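Local coordinates for protein kojibiose phosphorylase (Gut metagenome, PDB 6W0P) that belongs to the glycoside hydrolase family 65 phosphorylases, carbohydrate-active enzymes with a beta-sandwich domain ahead of a helical catalytic domain, at residues E478-V483 with F546-G551; Q125-W130 with K136-I141; T252-I255 with N260-L263. All blocks are in the same frame, centred on the assembly; numbering follows the deposited sequence.

Contact 1: E478-V483 with F546-G551; sequences EFKLMV and FEQNDG
Lys480 and Val483 close on the side chain of Asn549 at about right angles; Asn549 carries most of the contact between 478-483 and 546-551, with Gln548 adding a smaller share. Lys480 meets the asparagine from its root outward. CB sits 3.7 Å from Asn549 OD1, and CG, the closest atom, comes to 3.4 Å of the same oxygen while its other neighbour is Gln548 NE2 at 3.9 Å. CD still brushes Asn549 OD1 at 3.5 Å. The chain then folds back on itself, bent at chi2 (-67°) and again at chi4, which carries NZ away from the asparagine and round to the carbonyl of its own neighbour, Phe479 O, at 3.0 Å. The ammonium approaches that oxygen from above the carbonyl plane, and Tyr580 O and Thr582 O also accept from it, so three backbone carbonyls hold the buried charge. Both segments are irregular loops of the family 65 central catalytic domain, one between strand 468-469 and helix 487-504, the other between helices 522-534 and 590-596. At the end of 478-483 a G1 beta bulge sets Met482 and Val483 together against Val473. From that bulge Val483 points at the asparagine: CG2 meets Asn549 CB at 3.7 Å and CG1 lies by ND2. Asn549 CG stands between its backbone N and carbonyl carbon (chi1 62°), and the amide turns ND2 forward to Asp550 O, 2.9 Å away and lying in the amide plane. Gln548, extended beyond CG, sends NE2 past Lys480 to a hydrogen bond with Asp477. Leu481 packs on Trp410 of the second subunit.

Contact 2: Q125-W130 with K136-I141; sequences QRTFTW and KIKIII
Phe128 and Ile139 face each other in the middle of an antiparallel beta-hairpin, strands 123-132 and 135-145, two neighbours in the large sheet of the N-terminal domain. Six backbone hydrogen bonds pair Arg126 with Ile141, Phe128 with Ile139 and Trp130 with Ile137; the Ile139 N to Phe128 O bond, at 2.8 Å, is nearly straight. Those three pairs put their side chains on one face, and that face is the buried one. Ile139 lays CB over the Phe128 ring, 4.0 Å from its centroid and 26° off the normal, a CH-pi contact displaced toward the rim at CE1 and CZ. A chi1 of 52° tucks the ring back over the strand's own backbone, where it leans across its partner. Arg126 runs alongside Ile141, with NH2 3.7 Å from CD1, while the guanidinium itself is held by salt bridges to Asp47 and Glu48 and a cation-pi contact with Phe46. Trp130 NE1 hydrogen-bonds Glu101 OE1, and Ile137 CD1 grazes the indole.

The other face, carrying Thr127, Thr129, Lys138 and Ile140, is nearer solvent, its residues partly or fully exposed, though its contacts are no longer. Here methyls, methylenes and hydroxyl oxygens meet rather than rings. Lys138 is exposed, and its extended chain slants across the two threonines, CG beside Thr129 OG1 and CE at 3.6 Å from Thr127 CG2. Thr127 and Ile140 run alongside each other, with OG1 of the threonine 3.5 Å from CG2 of the isoleucine.

Contact 3: T252-I255 with N260-L263; sequences TNII and NQKL
Where strand 245-256 of the N-terminal domain's large sheet runs out, the chain turns through a short loop into helix 263-277, and Gln261 reaches back from that loop to Ile254 and Ile255. The two backbones stay well apart, 9.1 Å between Ile255 CA and Gln261 CA, the nearest pair. The gap is spanned by one long side chain and one water. With CG of Gln261 opposite its own backbone N (chi1 -173°) and the rest of the chain extended, the amide is carried to the strand. Its oxygen, OE1, is the atom that arrives: 4.2 Å from Ile254 CG2, the branch methyl, and equally far from Ile255 O. Two carbonyl oxygens cannot bond directly, and the water settles the matter by donating to both, 2.6 Å to Ile255 O and 2.7 Å to Gln261 OE1. That same OE1 also accepts from Gln266 NE2 in the first turn of the helix, so a donor of the helix and the water hold the amide oxygen together.

Ile254 crosses the glutamine at about a right angle. Beyond the methyl contact it packs on Gln266 and Ala270 of helix 263-277, while Gln261 lies against Ile269, so strand, loop and helix pack on one another here. At the backbone the loop is tied down again, Gln261 N giving its hydrogen to Asp256 OD2. Lys262 then takes the N-cap position. The contact belongs to a strand-to-helix connection in which helix 263-277 packs back on its own strand, with Gln261, just before the N-cap, bridged to the strand by water.

Overall arrangement
Contacts 2 and 3 both draw on the large antiparallel sheet of the N-terminal domain, with centres about 35 Å apart and no touch between them; contact 1 lies on the opposite side of the chain's centre, in the helical catalytic domain, its centre about 57 Å from that of contact 2 and about 48 Å from that of contact 3. Contact 1 is the buried one, mostly van der Waals packing between loops far apart in sequence. Contact 2 is partly buried: a regular hydrogen-bonded ladder with a rich aromatic and aliphatic face and a more exposed one. Contact 3, also partly buried, is the sparsest, relying on a water where strand leads into helix.

Contact 1: E478-V483 with F546-G551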
ATOM      1  N   GLU A 478      -9.372 -12.439  -6.008  1.00 26.15           N
ATOM      2  CA  GLU A 478      -8.565 -11.366  -5.385  1.00 26.60           C
ATOM      3  C   GLU A 478      -9.169 -10.939  -4.053  1.00 26.43           C
ATOM      4  O   GLU A 478      -8.567 -10.060  -3.412  1.00 27.86           O
ATOM      5  CB  GLU A 478      -8.438 -10.185  -6.340  1.00 26.77           C
ATOM      6  CG  GLU A 478      -7.776 -10.585  -7.638  1.00 27.28           C
ATOM      7  CD  GLU A 478      -7.531  -9.430  -8.580  1.00 27.26           C
ATOM      8  OE1 GLU A 478      -7.942  -8.318  -8.259  1.00 27.96           O
ATOM      9  OE2 GLU A 478      -6.907  -9.656  -9.588  1.00 27.40           O
ATOM     10  N   PHE A 479     -10.273 -11.543  -3.633  1.00 25.94           N
ATOM     11  CA  PHE A 479     -10.914 -11.226  -2.342  1.00 26.17           C
ATOM     12  C   PHE A 479     -10.302 -12.074  -1.231  1.00 26.42           C
ATOM     13  O   PHE A 479     -10.773 -11.945  -0.111  1.00 27.04           O
ATOM     14  CB  PHE A 479     -12.427 -11.368  -2.454  1.00 26.48           C
ATOM     15  CG  PHE A 479     -13.080 -10.382  -3.393  1.00 26.63           C
ATOM     16  CD1 PHE A 479     -12.404  -9.259  -3.862  1.00 26.67           C
ATOM     17  CD2 PHE A 479     -14.419 -10.535  -3.738  1.00 27.15           C
ATOM     18  CE1 PHE A 479     -13.025  -8.345  -4.709  1.00 26.65           C
ATOM     19  CE2 PHE A 479     -15.052  -9.602  -4.550  1.00 27.18           C
ATOM     20  CZ  PHE A 479     -14.348  -8.525  -5.054  1.00 26.70           C
ATOM     21  N   LYS A 480      -9.248 -12.842  -1.510  1.00 26.51           N
ATOM     22  CA  LYS A 480      -8.536 -13.674  -0.498  1.00 26.82           C
ATOM     23  C   LYS A 480      -7.034 -13.385  -0.559  1.00 27.29           C
ATOM     24  O   LYS A 480      -6.378 -13.832  -1.544  1.00 28.16           O
ATOM     25  CB  LYS A 480      -8.849 -15.156  -0.699  1.00 26.30           C
ATOM     26  CG  LYS A 480     -10.175 -15.572  -0.091  1.00 26.60           C
ATOM     27  CD  LYS A 480     -10.176 -15.501   1.429  1.00 26.53           C
ATOM     28  CE  LYS A 480     -11.555 -15.285   2.004  1.00 26.59           C
ATOM     29  NZ  LYS A 480     -12.246 -14.128   1.378  1.00 26.41           N
ATOM     30  N   LEU A 481      -6.528 -12.704   0.471  1.00 27.44           N
ATOM     31  CA  LEU A 481      -5.157 -12.126   0.538  1.00 27.99           C
ATOM     32  C   LEU A 481      -4.337 -12.739   1.684  1.00 28.21           C
ATOM     33  O   LEU A 481      -4.811 -12.753   2.821  1.00 28.57           O
ATOM     34  CB  LEU A 481      -5.288 -10.608   0.692  1.00 27.95           C
ATOM     35  CG  LEU A 481      -4.003  -9.859   1.052  1.00 28.34           C
ATOM     36  CD1 LEU A 481      -2.905 -10.105   0.026  1.00 28.87           C
ATOM     37  CD2 LEU A 481      -4.274  -8.373   1.209  1.00 28.40           C
ATOM     38  N   MET A 482      -3.123 -13.209   1.386  1.00 29.38           N
ATOM     39  CA  MET A 482      -2.155 -13.753   2.376  1.00 30.50           C
ATOM     40  C   MET A 482      -2.804 -14.987   3.002  1.00 29.47           C
ATOM     41  O   MET A 482      -2.745 -15.179   4.248  1.00 28.73           O
ATOM     42  CB  MET A 482      -1.783 -12.745   3.472  1.00 32.86           C
ATOM     43  CG  MET A 482      -1.025 -11.511   2.976  1.00 35.53           C
ATOM     44  SD  MET A 482       0.584 -11.857   2.262  1.00 41.11           S
ATOM     45  CE  MET A 482       1.336 -12.857   3.552  1.00 42.41           C
ATOM     46  N   VAL A 483      -3.450 -15.785   2.159  1.00 28.30           N
ATOM     47  CA  VAL A 483      -3.987 -17.098   2.592  1.00 27.52           C
ATOM     48  C   VAL A 483      -2.923 -18.158   2.336  1.00 27.39           C
ATOM     49  O   VAL A 483      -1.967 -17.879   1.594  1.00 26.99           O
ATOM     50  CB  VAL A 483      -5.313 -17.431   1.894  1.00 27.28           C
ATOM     51  CG1 VAL A 483      -6.378 -16.433   2.299  1.00 26.62           C
ATOM     52  CG2 VAL A 483      -5.183 -17.542   0.386  1.00 27.00           C
ATOM     53  N   PHE A 546     -13.364 -29.073  -3.470  1.00 30.39           N
ATOM     54  CA  PHE A 546     -12.080 -28.405  -3.134  1.00 29.64           C
ATOM     55  C   PHE A 546     -12.390 -27.231  -2.210  1.00 29.61           C
ATOM     56  O   PHE A 546     -13.435 -26.539  -2.421  1.00 29.24           O
ATOM     57  CB  PHE A 546     -11.342 -27.927  -4.377  1.00 28.79           C
ATOM     58  CG  PHE A 546     -10.882 -29.044  -5.274  1.00 28.92           C
ATOM     59  CD1 PHE A 546      -9.656 -29.668  -5.074  1.00 29.07           C
ATOM     60  CD2 PHE A 546     -11.685 -29.482  -6.312  1.00 28.53           C
ATOM     61  CE1 PHE A 546      -9.257 -30.709  -5.905  1.00 29.45           C
ATOM     62  CE2 PHE A 546     -11.268 -30.502  -7.146  1.00 29.07           C
ATOM     63  CZ  PHE A 546     -10.056 -31.112  -6.947  1.00 29.18           C
ATOM     64  N   GLU A 547     -11.558 -27.032  -1.190  1.00 29.61           N
ATOM     65  CA  GLU A 547     -11.668 -25.824  -0.330  1.00 30.13           C
ATOM     66  C   GLU A 547     -10.742 -24.788  -0.957  1.00 29.15           C
ATOM     67  O   GLU A 547      -9.620 -25.148  -1.222  1.00 29.07           O
ATOM     68  CB  GLU A 547     -11.330 -26.112   1.139  1.00 30.99           C
ATOM     69  CG  GLU A 547     -11.641 -24.918   2.046  1.00 31.04           C
ATOM     70  CD  GLU A 547     -11.396 -25.114   3.537  1.00 31.04           C
ATOM     71  OE1 GLU A 547     -10.631 -26.033   3.901  1.00 32.01           O
ATOM     72  OE2 GLU A 547     -11.924 -24.319   4.319  1.00 30.67           O
ATOM     73  N   GLN A 548     -11.230 -23.572  -1.212  1.00 28.71           N
ATOM     74  CA  GLN A 548     -10.517 -22.558  -2.024  1.00 28.17           C
ATOM     75  C   GLN A 548      -9.176 -22.238  -1.373  1.00 27.19           C
ATOM     76  O   GLN A 548      -8.190 -22.051  -2.110  1.00 26.64           O
ATOM     77  CB  GLN A 548     -11.340 -21.276  -2.173  1.00 28.30           C
ATOM     78  CG  GLN A 548     -10.735 -20.342  -3.187  1.00 28.14           C
ATOM     79  CD  GLN A 548     -11.596 -19.129  -3.391  1.00 28.31           C
ATOM     80  OE1 GLN A 548     -12.717 -19.231  -3.889  1.00 29.12           O
ATOM     81  NE2 GLN A 548     -11.056 -17.978  -3.026  1.00 27.30           N
ATOM     82  N   ASN A 549      -9.166 -22.126  -0.047  1.00 26.42           N
ATOM     83  CA  ASN A 549      -7.917 -21.945   0.737  1.00 26.25           C
ATOM     84  C   ASN A 549      -8.166 -22.457   2.161  1.00 26.59           C
ATOM     85  O   ASN A 549      -9.349 -22.698   2.514  1.00 26.19           O
ATOM     86  CB  ASN A 549      -7.410 -20.499   0.674  1.00 25.51           C
ATOM     87  CG  ASN A 549      -8.375 -19.497   1.271  1.00 25.23           C
ATOM     88  OD1 ASN A 549      -8.934 -18.672   0.539  1.00 24.86           O
ATOM     89  ND2 ASN A 549      -8.539 -19.532   2.589  1.00 24.63           N
ATOM     90  N   ASP A 550      -7.098 -22.631   2.937  1.00 27.09           N
ATOM     91  CA  ASP A 550      -7.189 -23.075   4.348  1.00 28.07           C
ATOM     92  C   ASP A 550      -8.078 -22.073   5.081  1.00 27.41           C
ATOM     93  O   ASP A 550      -7.773 -20.861   4.995  1.00 27.01           O
ATOM     94  CB  ASP A 550      -5.810 -23.159   5.011  1.00 29.25           C
ATOM     95  CG  ASP A 550      -5.711 -24.093   6.221  1.00 31.24           C
ATOM     96  OD1 ASP A 550      -6.550 -25.020   6.356  1.00 31.48           O
ATOM     97  OD2 ASP A 550      -4.722 -23.940   6.994  1.00 33.59           O
ATOM     98  N   GLY A 551      -9.135 -22.554   5.734  1.00 27.30           N
ATOM     99  CA  GLY A 551     -10.043 -21.734   6.551  1.00 27.42           C
ATOM    100  C   GLY A 551     -11.125 -21.060   5.717  1.00 27.71           C
ATOM    101  O   GLY A 551     -11.934 -20.281   6.321  1.00 28.39           O
TER

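Contact 2: Q125-W130 with K136-I141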
ATOM      1  N   GLN A 125     -14.750   4.525 -42.049  1.00 35.58           N
ATOM      2  CA  GLN A 125     -15.267   5.597 -42.923  1.00 36.73           C
ATOM      3  C   GLN A 125     -16.137   6.512 -42.074  1.00 36.14           C
ATOM      4  O   GLN A 125     -17.000   6.013 -41.326  1.00 35.26           O
ATOM      5  CB  GLN A 125     -16.055   5.009 -44.092  1.00 38.70           C
ATOM      6  CG  GLN A 125     -15.959   5.816 -45.369  1.00 40.68           C
ATOM      7  CD  GLN A 125     -16.778   5.216 -46.484  1.00 43.87           C
ATOM      8  OE1 GLN A 125     -18.005   5.142 -46.398  1.00 46.27           O
ATOM      9  NE2 GLN A 125     -16.105   4.787 -47.548  1.00 45.36           N
ATOM     10  N   ARG A 126     -15.899   7.808 -42.203  1.00 35.85           N
ATOM     11  CA  ARG A 126     -16.703   8.859 -41.547  1.00 36.03           C
ATOM     12  C   ARG A 126     -17.130   9.825 -42.645  1.00 36.17           C
ATOM     13  O   ARG A 126     -16.242  10.289 -43.386  1.00 36.47           O
ATOM     14  CB  ARG A 126     -15.897   9.489 -40.409  1.00 36.09           C
ATOM     15  CG  ARG A 126     -16.746  10.093 -39.299  1.00 36.62           C
ATOM     16  CD  ARG A 126     -15.904  10.469 -38.094  1.00 36.83           C
ATOM     17  NE  ARG A 126     -14.623  11.040 -38.500  1.00 37.04           N
ATOM     18  CZ  ARG A 126     -14.290  12.333 -38.438  1.00 37.35           C
ATOM     19  NH1 ARG A 126     -15.132  13.232 -37.958  1.00 37.73           N
ATOM     20  NH2 ARG A 126     -13.097  12.721 -38.863  1.00 37.91           N
ATOM     21  N   THR A 127     -18.439  10.056 -42.763  1.00 35.58           N
ATOM     22  CA  THR A 127     -19.060  10.981 -43.744  1.00 36.34           C
ATOM     23  C   THR A 127     -19.856  12.047 -42.969  1.00 36.58           C
ATOM     24  O   THR A 127     -20.456  11.716 -41.942  1.00 36.03           O
ATOM     25  CB  THR A 127     -19.897  10.171 -44.743  1.00 36.96           C
ATOM     26  OG1 THR A 127     -19.065   9.189 -45.379  1.00 36.42           O
ATOM     27  CG2 THR A 127     -20.557  11.036 -45.792  1.00 37.40           C
ATOM     28  N   PHE A 128     -19.820  13.305 -43.402  1.00 36.78           N
ATOM     29  CA  PHE A 128     -20.679  14.377 -42.839  1.00 37.24           C
ATOM     30  C   PHE A 128     -20.701  15.551 -43.817  1.00 37.99           C
ATOM     31  O   PHE A 128     -19.800  15.663 -44.682  1.00 38.64           O
ATOM     32  CB  PHE A 128     -20.195  14.759 -41.437  1.00 37.14           C
ATOM     33  CG  PHE A 128     -18.726  15.080 -41.384  1.00 37.29           C
ATOM     34  CD1 PHE A 128     -18.277  16.359 -41.630  1.00 37.30           C
ATOM     35  CD2 PHE A 128     -17.793  14.094 -41.124  1.00 37.09           C
ATOM     36  CE1 PHE A 128     -16.924  16.646 -41.619  1.00 38.37           C
ATOM     37  CE2 PHE A 128     -16.440  14.381 -41.112  1.00 37.13           C
ATOM     38  CZ  PHE A 128     -16.005  15.654 -41.374  1.00 37.80           C
ATOM     39  N   THR A 129     -21.734  16.385 -43.723  1.00 38.30           N
ATOM     40  CA  THR A 129     -21.831  17.615 -44.544  1.00 38.86           C
ATOM     41  C   THR A 129     -21.587  18.832 -43.644  1.00 39.20           C
ATOM     42  O   THR A 129     -22.341  19.042 -42.681  1.00 39.69           O
ATOM     43  CB  THR A 129     -23.127  17.654 -45.354  1.00 38.73           C
ATOM     44  OG1 THR A 129     -23.158  16.466 -46.156  1.00 38.48           O
ATOM     45  CG2 THR A 129     -23.208  18.887 -46.228  1.00 38.97           C
ATOM     46  N   TRP A 130     -20.535  19.576 -43.963  1.00 39.23           N
ATOM     47  CA  TRP A 130     -20.109  20.826 -43.288  1.00 39.23           C
ATOM     48  C   TRP A 130     -20.901  21.989 -43.882  1.00 39.97           C
ATOM     49  O   TRP A 130     -20.747  22.241 -45.102  1.00 39.68           O
ATOM     50  CB  TRP A 130     -18.606  21.009 -43.496  1.00 38.97           C
ATOM     51  CG  TRP A 130     -17.982  22.120 -42.723  1.00 39.43           C
ATOM     52  CD1 TRP A 130     -18.490  22.797 -41.651  1.00 39.95           C
ATOM     53  CD2 TRP A 130     -16.674  22.646 -42.952  1.00 39.23           C
ATOM     54  NE1 TRP A 130     -17.585  23.720 -41.205  1.00 39.79           N
ATOM     55  CE2 TRP A 130     -16.459  23.648 -41.982  1.00 39.66           C
ATOM     56  CE3 TRP A 130     -15.667  22.364 -43.879  1.00 39.41           C
ATOM     57  CZ2 TRP A 130     -15.271  24.373 -41.920  1.00 40.00           C
ATOM     58  CZ3 TRP A 130     -14.498  23.092 -43.825  1.00 40.11           C
ATOM     59  CH2 TRP A 130     -14.304  24.081 -42.857  1.00 39.95           C
ATOM     60  N   LYS A 136     -22.236  24.017 -48.674  1.00 42.98           N
ATOM     61  CA  LYS A 136     -22.395  22.663 -48.094  1.00 43.13           C
ATOM     62  C   LYS A 136     -21.296  21.773 -48.694  1.00 41.96           C
ATOM     63  O   LYS A 136     -21.330  21.534 -49.938  1.00 40.26           O
ATOM     64  CB  LYS A 136     -23.801  22.130 -48.379  1.00 44.66           C
ATOM     65  CG  LYS A 136     -24.905  23.007 -47.828  1.00 46.51           C
ATOM     66  CD  LYS A 136     -26.242  22.334 -47.806  1.00 49.04           C
ATOM     67  CE  LYS A 136     -27.355  23.347 -47.612  1.00 51.47           C
ATOM     68  NZ  LYS A 136     -28.642  22.698 -47.270  1.00 53.12           N
ATOM     69  N   ILE A 137     -20.330  21.359 -47.861  1.00 40.18           N
ATOM     70  CA  ILE A 137     -19.205  20.476 -48.276  1.00 39.29           C
ATOM     71  C   ILE A 137     -19.379  19.088 -47.634  1.00 39.45           C
ATOM     72  O   ILE A 137     -19.285  18.951 -46.391  1.00 37.41           O
ATOM     73  CB  ILE A 137     -17.861  21.129 -47.946  1.00 39.35           C
ATOM     74  CG1 ILE A 137     -17.889  22.643 -48.207  1.00 39.85           C
ATOM     75  CG2 ILE A 137     -16.743  20.436 -48.712  1.00 39.27           C
ATOM     76  CD1 ILE A 137     -16.561  23.327 -48.014  1.00 39.08           C
ATOM     77  N   LYS A 138     -19.662  18.094 -48.470  1.00 40.26           N
ATOM     78  CA  LYS A 138     -19.699  16.664 -48.069  1.00 41.32           C
ATOM     79  C   LYS A 138     -18.253  16.153 -47.958  1.00 39.76           C
ATOM     80  O   LYS A 138     -17.507  16.192 -48.958  1.00 37.97           O
ATOM     81  CB  LYS A 138     -20.558  15.876 -49.055  1.00 43.08           C
ATOM     82  CG  LYS A 138     -21.118  14.585 -48.481  1.00 46.55           C
ATOM     83  CD  LYS A 138     -21.453  13.574 -49.547  1.00 48.29           C
ATOM     84  CE  LYS A 138     -21.681  12.182 -48.997  1.00 49.22           C
ATOM     85  NZ  LYS A 138     -21.762  11.218 -50.115  1.00 49.86           N
ATOM     86  N   ILE A 139     -17.854  15.777 -46.743  1.00 39.66           N
ATOM     87  CA  ILE A 139     -16.497  15.254 -46.410  1.00 39.39           C
ATOM     88  C   ILE A 139     -16.634  13.749 -46.218  1.00 38.09           C
ATOM     89  O   ILE A 139     -17.462  13.353 -45.376  1.00 37.34           O
ATOM     90  CB  ILE A 139     -15.943  15.859 -45.102  1.00 40.00           C
ATOM     91  CG1 ILE A 139     -16.043  17.386 -45.050  1.00 41.01           C
ATOM     92  CG2 ILE A 139     -14.524  15.358 -44.847  1.00 39.58           C
ATOM     93  CD1 ILE A 139     -15.371  18.067 -46.175  1.00 41.28           C
ATOM     94  N   ILE A 140     -15.814  12.952 -46.899  1.00 38.01           N
ATOM     95  CA  ILE A 140     -15.676  11.503 -46.584  1.00 37.09           C
ATOM     96  C   ILE A 140     -14.222  11.266 -46.194  1.00 36.59           C
ATOM     97  O   ILE A 140     -13.360  11.559 -47.018  1.00 36.89           O
ATOM     98  CB  ILE A 140     -16.098  10.612 -47.763  1.00 37.38           C
ATOM     99  CG1 ILE A 140     -17.428  11.036 -48.392  1.00 37.96           C
ATOM    100  CG2 ILE A 140     -16.119   9.156 -47.332  1.00 37.13           C
ATOM    101  CD1 ILE A 140     -17.700  10.378 -49.754  1.00 37.59           C
ATOM    102  N   ILE A 141     -13.979  10.766 -44.978  1.00 36.31           N
ATOM    103  CA  ILE A 141     -12.618  10.414 -44.480  1.00 35.60           C
ATOM    104  C   ILE A 141     -12.578   8.907 -44.245  1.00 35.24           C
ATOM    105  O   ILE A 141     -13.327   8.401 -43.397  1.00 34.65           O
ATOM    106  CB  ILE A 141     -12.245  11.231 -43.237  1.00 35.28           C
ATOM    107  CG1 ILE A 141     -12.333  12.725 -43.542  1.00 35.53           C
ATOM    108  CG2 ILE A 141     -10.880  10.832 -42.708  1.00 35.42           C
ATOM    109  CD1 ILE A 141     -12.099  13.609 -42.358  1.00 36.01           C
TER

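Contact 3: T252-I255 with N260-L263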
ATOM      1  N   THR A 252       3.998   5.051 -43.645  1.00 38.29           N
ATOM      2  CA  THR A 252       4.859   3.933 -43.190  1.00 38.86           C
ATOM      3  C   THR A 252       5.535   4.355 -41.881  1.00 39.09           C
ATOM      4  O   THR A 252       6.048   5.461 -41.818  1.00 39.60           O
ATOM      5  CB  THR A 252       5.830   3.485 -44.284  1.00 39.46           C
ATOM      6  OG1 THR A 252       5.044   2.954 -45.351  1.00 38.98           O
ATOM      7  CG2 THR A 252       6.808   2.443 -43.793  1.00 39.91           C
ATOM      8  N   ASN A 253       5.418   3.519 -40.846  1.00 39.23           N
ATOM      9  CA  ASN A 253       6.022   3.718 -39.510  1.00 38.84           C
ATOM     10  C   ASN A 253       6.987   2.553 -39.309  1.00 39.85           C
ATOM     11  O   ASN A 253       6.524   1.380 -39.394  1.00 40.27           O
ATOM     12  CB  ASN A 253       4.936   3.834 -38.441  1.00 38.54           C
ATOM     13  CG  ASN A 253       4.057   5.047 -38.649  1.00 38.51           C
ATOM     14  OD1 ASN A 253       4.539   6.175 -38.647  1.00 40.14           O
ATOM     15  ND2 ASN A 253       2.775   4.844 -38.841  1.00 37.64           N
ATOM     16  N   ILE A 254       8.281   2.848 -39.141  1.00 40.55           N
ATOM     17  CA  ILE A 254       9.320   1.816 -38.862  1.00 40.57           C
ATOM     18  C   ILE A 254       9.823   2.041 -37.436  1.00 40.64           C
ATOM     19  O   ILE A 254      10.363   3.138 -37.154  1.00 42.16           O
ATOM     20  CB  ILE A 254      10.465   1.837 -39.893  1.00 41.20           C
ATOM     21  CG1 ILE A 254       9.957   1.765 -41.332  1.00 41.35           C
ATOM     22  CG2 ILE A 254      11.436   0.704 -39.599  1.00 42.02           C
ATOM     23  CD1 ILE A 254       9.243   0.458 -41.676  1.00 42.06           C
ATOM     24  N   ILE A 255       9.672   1.032 -36.583  1.00 39.28           N
ATOM     25  CA  ILE A 255      10.030   1.120 -35.142  1.00 40.45           C
ATOM     26  C   ILE A 255      11.272   0.262 -34.903  1.00 42.21           C
ATOM     27  O   ILE A 255      11.473  -0.711 -35.648  1.00 41.78           O
ATOM     28  CB  ILE A 255       8.855   0.692 -34.238  1.00 39.32           C
ATOM     29  CG1 ILE A 255       8.539  -0.799 -34.366  1.00 38.70           C
ATOM     30  CG2 ILE A 255       7.634   1.539 -34.522  1.00 39.39           C
ATOM     31  CD1 ILE A 255       7.541  -1.293 -33.354  1.00 38.27           C
ATOM     32  N   ASN A 260      19.217  -0.936 -31.526  1.00 57.98           N
ATOM     33  CA  ASN A 260      20.504  -1.230 -32.216  1.00 59.76           C
ATOM     34  C   ASN A 260      20.396  -0.927 -33.715  1.00 60.53           C
ATOM     35  O   ASN A 260      21.401  -1.142 -34.421  1.00 63.17           O
ATOM     36  CB  ASN A 260      20.927  -2.688 -32.034  1.00 61.57           C
ATOM     37  CG  ASN A 260      21.109  -3.062 -30.580  1.00 63.70           C
ATOM     38  OD1 ASN A 260      20.444  -3.972 -30.091  1.00 64.44           O
ATOM     39  ND2 ASN A 260      21.985  -2.352 -29.884  1.00 64.52           N
ATOM     40  N   GLN A 261      19.236  -0.469 -34.202  1.00 58.83           N
ATOM     41  CA  GLN A 261      19.067  -0.091 -35.630  1.00 57.87           C
ATOM     42  C   GLN A 261      19.716   1.285 -35.871  1.00 55.75           C
ATOM     43  O   GLN A 261      19.426   2.226 -35.127  1.00 55.14           O
ATOM     44  CB  GLN A 261      17.594  -0.122 -36.053  1.00 56.31           C
ATOM     45  CG  GLN A 261      17.421   0.103 -37.549  1.00 56.53           C
ATOM     46  CD  GLN A 261      16.016  -0.124 -38.041  1.00 55.83           C
ATOM     47  OE1 GLN A 261      15.044   0.405 -37.490  1.00 55.83           O
ATOM     48  NE2 GLN A 261      15.913  -0.891 -39.117  1.00 54.62           N
ATOM     49  N   LYS A 262      20.581   1.383 -36.876  1.00 56.22           N
ATOM     50  CA  LYS A 262      21.120   2.670 -37.387  1.00 57.24           C
ATOM     51  C   LYS A 262      19.957   3.467 -38.006  1.00 54.95           C
ATOM     52  O   LYS A 262      19.230   2.901 -38.843  1.00 53.53           O
ATOM     53  CB  LYS A 262      22.242   2.393 -38.396  1.00 59.37           C
ATOM     54  CG  LYS A 262      22.640   3.578 -39.262  1.00 63.60           C
ATOM     55  CD  LYS A 262      23.149   4.769 -38.461  1.00 66.35           C
ATOM     56  CE  LYS A 262      23.036   6.094 -39.189  1.00 68.42           C
ATOM     57  NZ  LYS A 262      22.601   7.194 -38.293  1.00 68.89           N
ATOM     58  N   LEU A 263      19.796   4.738 -37.639  1.00 52.94           N
ATOM     59  CA  LEU A 263      18.619   5.564 -38.028  1.00 52.75           C
ATOM     60  C   LEU A 263      18.608   5.902 -39.532  1.00 52.79           C
ATOM     61  O   LEU A 263      17.497   6.126 -40.069  1.00 51.07           O
ATOM     62  CB  LEU A 263      18.586   6.816 -37.147  1.00 52.28           C
ATOM     63  CG  LEU A 263      18.287   6.560 -35.668  1.00 51.55           C
ATOM     64  CD1 LEU A 263      18.221   7.867 -34.884  1.00 51.65           C
ATOM     65  CD2 LEU A 263      16.994   5.785 -35.497  1.00 50.87           C
TER
HETATM   66  O   HOH W   1      13.329  -1.613 -37.209  1.00 40.48           O